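Local coordinates for mannan endo-1,6-alpha-mannosidase (Chaetomium thermophilum, PDB 6RY0), which probably hydrolyses alpha-1,6-mannosidic linkages in unbranched mannans, as a calcium-binding glycoside hydrolase of family 76, at residues A[234-237]-A[242-245]; A[197-202]-A[226-231]. All blocks are in the same frame, centred on the assembly; numbering follows the deposited sequence.

Contact 1 of 2, residues A[234-237]-A[242-245]; sequences YIDH and VYDG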
loop_
_atom_site.group_PDB
_atom_site.type_symbol
_atom_site.label_atom_id
_atom_site.label_comp_id
_atom_site.label_asym_id
_atom_site.label_seq_id
_atom_site.Cartn_x
_atom_site.Cartn_y
_atom_site.Cartn_z
ATOM N N TYR A 234 7.891 -10.511 -15.036
ATOM C CA TYR A 234 7.205 -10.534 -13.756
ATOM C C TYR A 234 5.703 -10.369 -13.968
ATOM O O TYR A 234 4.919 -10.835 -13.136
ATOM C CB TYR A 234 7.745 -9.513 -12.770
ATOM C CG TYR A 234 9.188 -9.678 -12.353
ATOM C CD1 TYR A 234 9.987 -10.767 -12.728
ATOM C CD2 TYR A 234 9.783 -8.692 -11.615
ATOM C CE1 TYR A 234 11.309 -10.832 -12.362
ATOM C CE2 TYR A 234 11.113 -8.740 -11.253
ATOM C CZ TYR A 234 11.891 -9.813 -11.629
ATOM O OH TYR A 234 13.246 -9.883 -11.347
ATOM N N ILE A 235 5.296 -9.693 -15.037
ATOM C CA ILE A 235 3.929 -9.726 -15.526
ATOM C C ILE A 235 3.906 -10.798 -16.600
ATOM O O ILE A 235 4.647 -10.715 -17.575
ATOM C CB ILE A 235 3.489 -8.400 -16.112
ATOM C CG1 ILE A 235 3.639 -7.263 -15.104
ATOM C CG2 ILE A 235 2.059 -8.521 -16.636
ATOM C CD1 ILE A 235 3.483 -5.882 -15.737
ATOM N N ASP A 236 3.042 -11.805 -16.421
ATOM C CA ASP A 236 2.952 -12.895 -17.388
ATOM C C ASP A 236 2.343 -12.369 -18.682
ATOM O O ASP A 236 1.239 -11.811 -18.663
ATOM C CB ASP A 236 2.114 -14.029 -16.780
ATOM C CG ASP A 236 2.197 -15.278 -17.600
ATOM O OD1 ASP A 236 1.675 -15.302 -18.741
ATOM O OD2 ASP A 236 2.783 -16.269 -17.133
ATOM N N HIS A 237 3.024 -12.556 -19.809
ATOM C CA HIS A 237 2.556 -12.002 -21.064
ATOM C C HIS A 237 1.295 -12.668 -21.579
ATOM O O HIS A 237 0.627 -12.099 -22.425
ATOM C CB HIS A 237 3.628 -12.158 -22.144
ATOM C CG HIS A 237 4.843 -11.335 -21.908
ATOM N ND1 HIS A 237 5.704 -10.990 -22.929
ATOM C CD2 HIS A 237 5.329 -10.745 -20.788
ATOM C CE1 HIS A 237 6.671 -10.231 -22.440
ATOM N NE2 HIS A 237 6.481 -10.081 -21.147
ATOM N N VAL A 242 0.931 -11.748 -11.872
ATOM C CA VAL A 242 2.035 -10.899 -11.451
ATOM C C VAL A 242 2.850 -11.625 -10.392
ATOM O O VAL A 242 2.389 -11.872 -9.259
ATOM C CB VAL A 242 1.544 -9.529 -10.962
ATOM C CG1 VAL A 242 2.737 -8.669 -10.528
ATOM C CG2 VAL A 242 0.745 -8.822 -12.058
ATOM N N TYR A 243 4.037 -12.048 -10.796
ATOM C CA TYR A 243 4.928 -12.854 -9.994
ATOM C C TYR A 243 5.766 -11.976 -9.047
ATOM O O TYR A 243 5.647 -10.762 -9.033
ATOM C CB TYR A 243 5.822 -13.672 -10.940
ATOM C CG TYR A 243 5.016 -14.514 -11.917
ATOM C CD1 TYR A 243 4.015 -15.353 -11.473
ATOM C CD2 TYR A 243 5.261 -14.430 -13.273
ATOM C CE1 TYR A 243 3.281 -16.112 -12.362
ATOM C CE2 TYR A 243 4.533 -15.174 -14.174
ATOM C CZ TYR A 243 3.524 -16.026 -13.710
ATOM O OH TYR A 243 2.765 -16.801 -14.565
ATOM N N ASP A 244 6.578 -12.626 -8.240
ATOM C CA ASP A 244 7.204 -11.942 -7.117
ATOM C C ASP A 244 8.547 -11.287 -7.428
ATOM O O ASP A 244 8.828 -10.222 -6.892
ATOM C CB ASP A 244 7.362 -12.895 -5.925
ATOM C CG ASP A 244 7.644 -12.136 -4.650
ATOM O OD1 ASP A 244 6.680 -11.465 -4.189
ATOM O OD2 ASP A 244 8.790 -12.140 -4.140
ATOM N N GLY A 245 9.387 -11.891 -8.242
ATOM C CA GLY A 245 10.709 -11.329 -8.504
ATOM C C GLY A 245 11.684 -12.357 -9.045
ATOM O O GLY A 245 11.274 -13.475 -9.353
#
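Y234, I235 and D236 meet V242, Y243 and G245 in a largely buried contact where the loop between helix 216-231 and strand 245-247 doubles back on itself. The backbone evidence is a single beta bridge between I235 and V242, whose CA atoms lie 4.6 Å apart. Y243 N donates to Y234 O over 2.8 Å, and the same oxygen receives a CA-H...O contact from V242 CA at 3.3 Å. The side chains add two further links. Y243 carries CG beside its backbone N (chi1 -56°), which lets the ring reach along the loop to D236. Its OH donates to D236 OD2 over 2.6 Å, meeting the carboxylate on the anti side and 28° out of its plane, while OD2 sits at the ring's edge. D236 OD1 is occupied as well, accepting from the backbone N of E238 and T239 in an Asx turn, so both carboxylate oxygens are engaged. A phenylalanine in place of Y243 lacks the hydroxyl and would probably leave D236 OD2 without this donor, the carboxylate then resting on the OD1 bonds to E238 N and T239 N. At the other end, G245 CA lies over one face of the Y234 ring in a CH-pi contact, 3.8 Å from the centroid and 18° off the normal. The backbone continues over the ring, with G245 C 3.6 Å from Y234 CZ. G245's backbone angles would press a CB against the preceding carbonyl. Taken together, this is a non-hydrogen-bonded antiparallel pair closing a wide loop, with an Asx turn at D236, that leads into strand 245-247, the partner of strand 193-195.

Contact 2 of 2, residues A[197-202]-A[226-231]; sequences IANACF and FDWLYA
N199 places CG beside its backbone N (chi1 -73°), turning its amide toward W228, whose own CG is anti to its backbone N and carries the six-membered part of the indole to meet it. L229 brings its two methyls up to the stem of the same asparagine. These side chains sit on helices 196-213 and 216-231, whose short segments here run nearly antiparallel at 153°, with axes 10.3 Å apart at closest approach. The closest backbone pair is N199 and L229, with CA atoms 7.6 Å apart. Against the indole, N199 ND2 comes to 3.6 Å from W228 CZ3, and N199 CG lies 3.8 Å from that same atom. The amide plane is tilted about 36° from the indole and approaches it obliquely. Nearer the backbone of N199, L229 CD2 touches N199 CB at 3.9 Å. The other methyl, L229 CD1, is 4.1 Å from N199 CB. L229 CD1 also lies 4.4 Å from A200 N, extending the contact along the helix. A200 also touches L266 and L267 of helix 261-278. Helices 196-213 and 216-231 follow one another in the chain as an up-and-down hairpin, consistent with the alpha/alpha barrel of family 76. The polar ends look elsewhere: N199 OD1 accepts from L180 N, N199 ND2 donates to N195 O, and W228 NE1 donates to C176 O. With the buried amide thus fixed at both ends, the helices meet here through van der Waals packing, and the asparagine's polarity is used on the backbone at L180 and at N195, just before helix 196-213.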
loop_
_atom_site.group_PDB
_atom_site.type_symbol
_atom_site.label_atom_id
_atom_site.label_comp_id
_atom_site.label_asym_id
_atom_site.label_seq_id
_atom_site.Cartn_x
_atom_site.Cartn_y
_atom_site.Cartn_z
ATOM N N ILE A 197 7.483 -5.849 -5.990
ATOM C CA ILE A 197 6.884 -4.847 -5.118
ATOM C C ILE A 197 7.711 -3.549 -5.092
ATOM O O ILE A 197 7.134 -2.455 -5.080
ATOM C CB ILE A 197 6.584 -5.385 -3.708
ATOM C CG1 ILE A 197 5.792 -4.359 -2.893
ATOM C CG2 ILE A 197 7.859 -5.832 -2.968
ATOM C CD1 ILE A 197 4.479 -4.066 -3.420
ATOM N N ALA A 198 9.044 -3.627 -5.064
ATOM C CA ALA A 198 9.835 -2.403 -5.074
ATOM C C ALA A 198 9.517 -1.567 -6.312
ATOM O O ALA A 198 9.341 -0.348 -6.268
ATOM C CB ALA A 198 11.342 -2.754 -5.071
ATOM N N ASN A 199 9.484 -2.255 -7.446
ATOM C CA ASN A 199 9.229 -1.601 -8.717
ATOM C C ASN A 199 7.794 -1.102 -8.820
ATOM O O ASN A 199 7.551 -0.038 -9.374
ATOM C CB ASN A 199 9.633 -2.568 -9.840
ATOM C CG ASN A 199 11.121 -2.654 -9.927
ATOM O OD1 ASN A 199 11.752 -1.727 -10.465
ATOM N ND2 ASN A 199 11.720 -3.698 -9.355
ATOM N N ALA A 200 6.839 -1.872 -8.291
ATOM C CA ALA A 200 5.438 -1.473 -8.282
ATOM C C ALA A 200 5.222 -0.216 -7.442
ATOM O O ALA A 200 4.432 0.630 -7.825
ATOM C CB ALA A 200 4.579 -2.622 -7.785
ATOM N N CYS A 201 5.892 -0.116 -6.301
ATOM C CA CYS A 201 5.765 1.093 -5.484
ATOM C C CYS A 201 6.284 2.303 -6.256
ATOM O O CYS A 201 5.660 3.372 -6.252
ATOM C CB CYS A 201 6.537 0.947 -4.166
ATOM S SG CYS A 201 5.843 -0.217 -2.972
ATOM N N PHE A 202 7.444 2.165 -6.883
ATOM C CA PHE A 202 8.015 3.278 -7.641
ATOM C C PHE A 202 7.137 3.666 -8.828
ATOM O O PHE A 202 6.910 4.841 -9.101
ATOM C CB PHE A 202 9.452 2.912 -8.022
ATOM C CG PHE A 202 10.180 3.951 -8.832
ATOM C CD1 PHE A 202 10.310 5.255 -8.405
ATOM C CD2 PHE A 202 10.778 3.609 -10.022
ATOM C CE1 PHE A 202 11.019 6.191 -9.134
ATOM C CE2 PHE A 202 11.490 4.558 -10.748
ATOM C CZ PHE A 202 11.590 5.834 -10.331
ATOM N N PHE A 226 7.103 0.176 -15.700
ATOM C CA PHE A 226 6.087 -0.804 -16.074
ATOM C C PHE A 226 6.570 -1.663 -17.236
ATOM O O PHE A 226 6.430 -2.886 -17.232
ATOM C CB PHE A 226 4.790 -0.099 -16.445
ATOM C CG PHE A 226 3.646 -1.063 -16.572
ATOM C CD1 PHE A 226 3.417 -1.730 -17.757
ATOM C CD2 PHE A 226 2.786 -1.309 -15.489
ATOM C CE1 PHE A 226 2.349 -2.634 -17.844
ATOM C CE2 PHE A 226 1.747 -2.195 -15.586
ATOM C CZ PHE A 226 1.549 -2.846 -16.749
ATOM N N ASP A 227 7.162 -1.012 -18.240
ATOM C CA ASP A 227 7.626 -1.742 -19.396
ATOM C C ASP A 227 8.738 -2.714 -19.029
ATOM O O ASP A 227 8.841 -3.791 -19.624
ATOM C CB ASP A 227 8.031 -0.780 -20.494
ATOM C CG ASP A 227 6.819 -0.108 -21.169
ATOM O OD1 ASP A 227 5.650 -0.489 -20.903
ATOM O OD2 ASP A 227 7.055 0.829 -21.935
ATOM N N TRP A 228 9.554 -2.356 -18.039
ATOM C CA TRP A 228 10.571 -3.251 -17.532
ATOM C C TRP A 228 9.947 -4.472 -16.837
ATOM O O TRP A 228 10.333 -5.602 -17.080
ATOM C CB TRP A 228 11.538 -2.503 -16.585
ATOM C CG TRP A 228 12.589 -3.412 -16.052
ATOM C CD1 TRP A 228 13.763 -3.751 -16.673
ATOM C CD2 TRP A 228 12.541 -4.170 -14.832
ATOM N NE1 TRP A 228 14.437 -4.672 -15.920
ATOM C CE2 TRP A 228 13.713 -4.955 -14.789
ATOM C CE3 TRP A 228 11.639 -4.258 -13.767
ATOM C CZ2 TRP A 228 13.996 -5.808 -13.749
ATOM C CZ3 TRP A 228 11.931 -5.101 -12.715
ATOM C CH2 TRP A 228 13.081 -5.878 -12.727
ATOM N N LEU A 229 8.961 -4.229 -15.966
ATOM C CA LEU A 229 8.266 -5.314 -15.295
ATOM C C LEU A 229 7.643 -6.297 -16.306
ATOM O O LEU A 229 7.598 -7.504 -16.078
ATOM C CB LEU A 229 7.185 -4.758 -14.385
ATOM C CG LEU A 229 7.684 -4.206 -13.050
ATOM C CD1 LEU A 229 6.567 -3.429 -12.356
ATOM C CD2 LEU A 229 8.208 -5.313 -12.152
ATOM N N TYR A 230 7.109 -5.736 -17.386
ATOM C CA TYR A 230 6.537 -6.575 -18.437
ATOM C C TYR A 230 7.663 -7.324 -19.147
ATOM O O TYR A 230 7.595 -8.546 -19.299
ATOM C CB TYR A 230 5.703 -5.734 -19.412
ATOM C CG TYR A 230 4.874 -6.583 -20.341
ATOM C CD1 TYR A 230 3.697 -7.158 -19.894
ATOM C CD2 TYR A 230 5.265 -6.808 -21.640
ATOM C CE1 TYR A 230 2.935 -7.967 -20.714
ATOM C CE2 TYR A 230 4.482 -7.616 -22.477
ATOM C CZ TYR A 230 3.330 -8.178 -21.998
ATOM O OH TYR A 230 2.538 -8.997 -22.778
ATOM N N ALA A 231 8.708 -6.623 -19.573
ATOM C CA ALA A 231 9.781 -7.272 -20.323
ATOM C C ALA A 231 10.443 -8.402 -19.541
ATOM O O ALA A 231 10.663 -9.482 -20.090
ATOM C CB ALA A 231 10.828 -6.225 -20.739
#

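How the contacts relate
Contact 2 closes before contact 1 opens along the chain, and their centres lie 9 Å apart. The loop of contact 1 folds back over the end of helix 216-231 that contact 2 pairs with helix 196-213. Y234 CD2 packs on L229 CD2 at 3.8 Å, and the Y234 ring meets that of W228 at about 85°. I235 CD1 reaches F226 CZ at 3.7 Å. H237 NE2 and Y230 O, 2.6 Å apart, form a probable hydrogen bond. Strands 193-195 and 245-247, which pair antiparallel, tie the start of helix 196-213 to the end of the return loop. Both contacts lie away from the calcium site of D73 and H385.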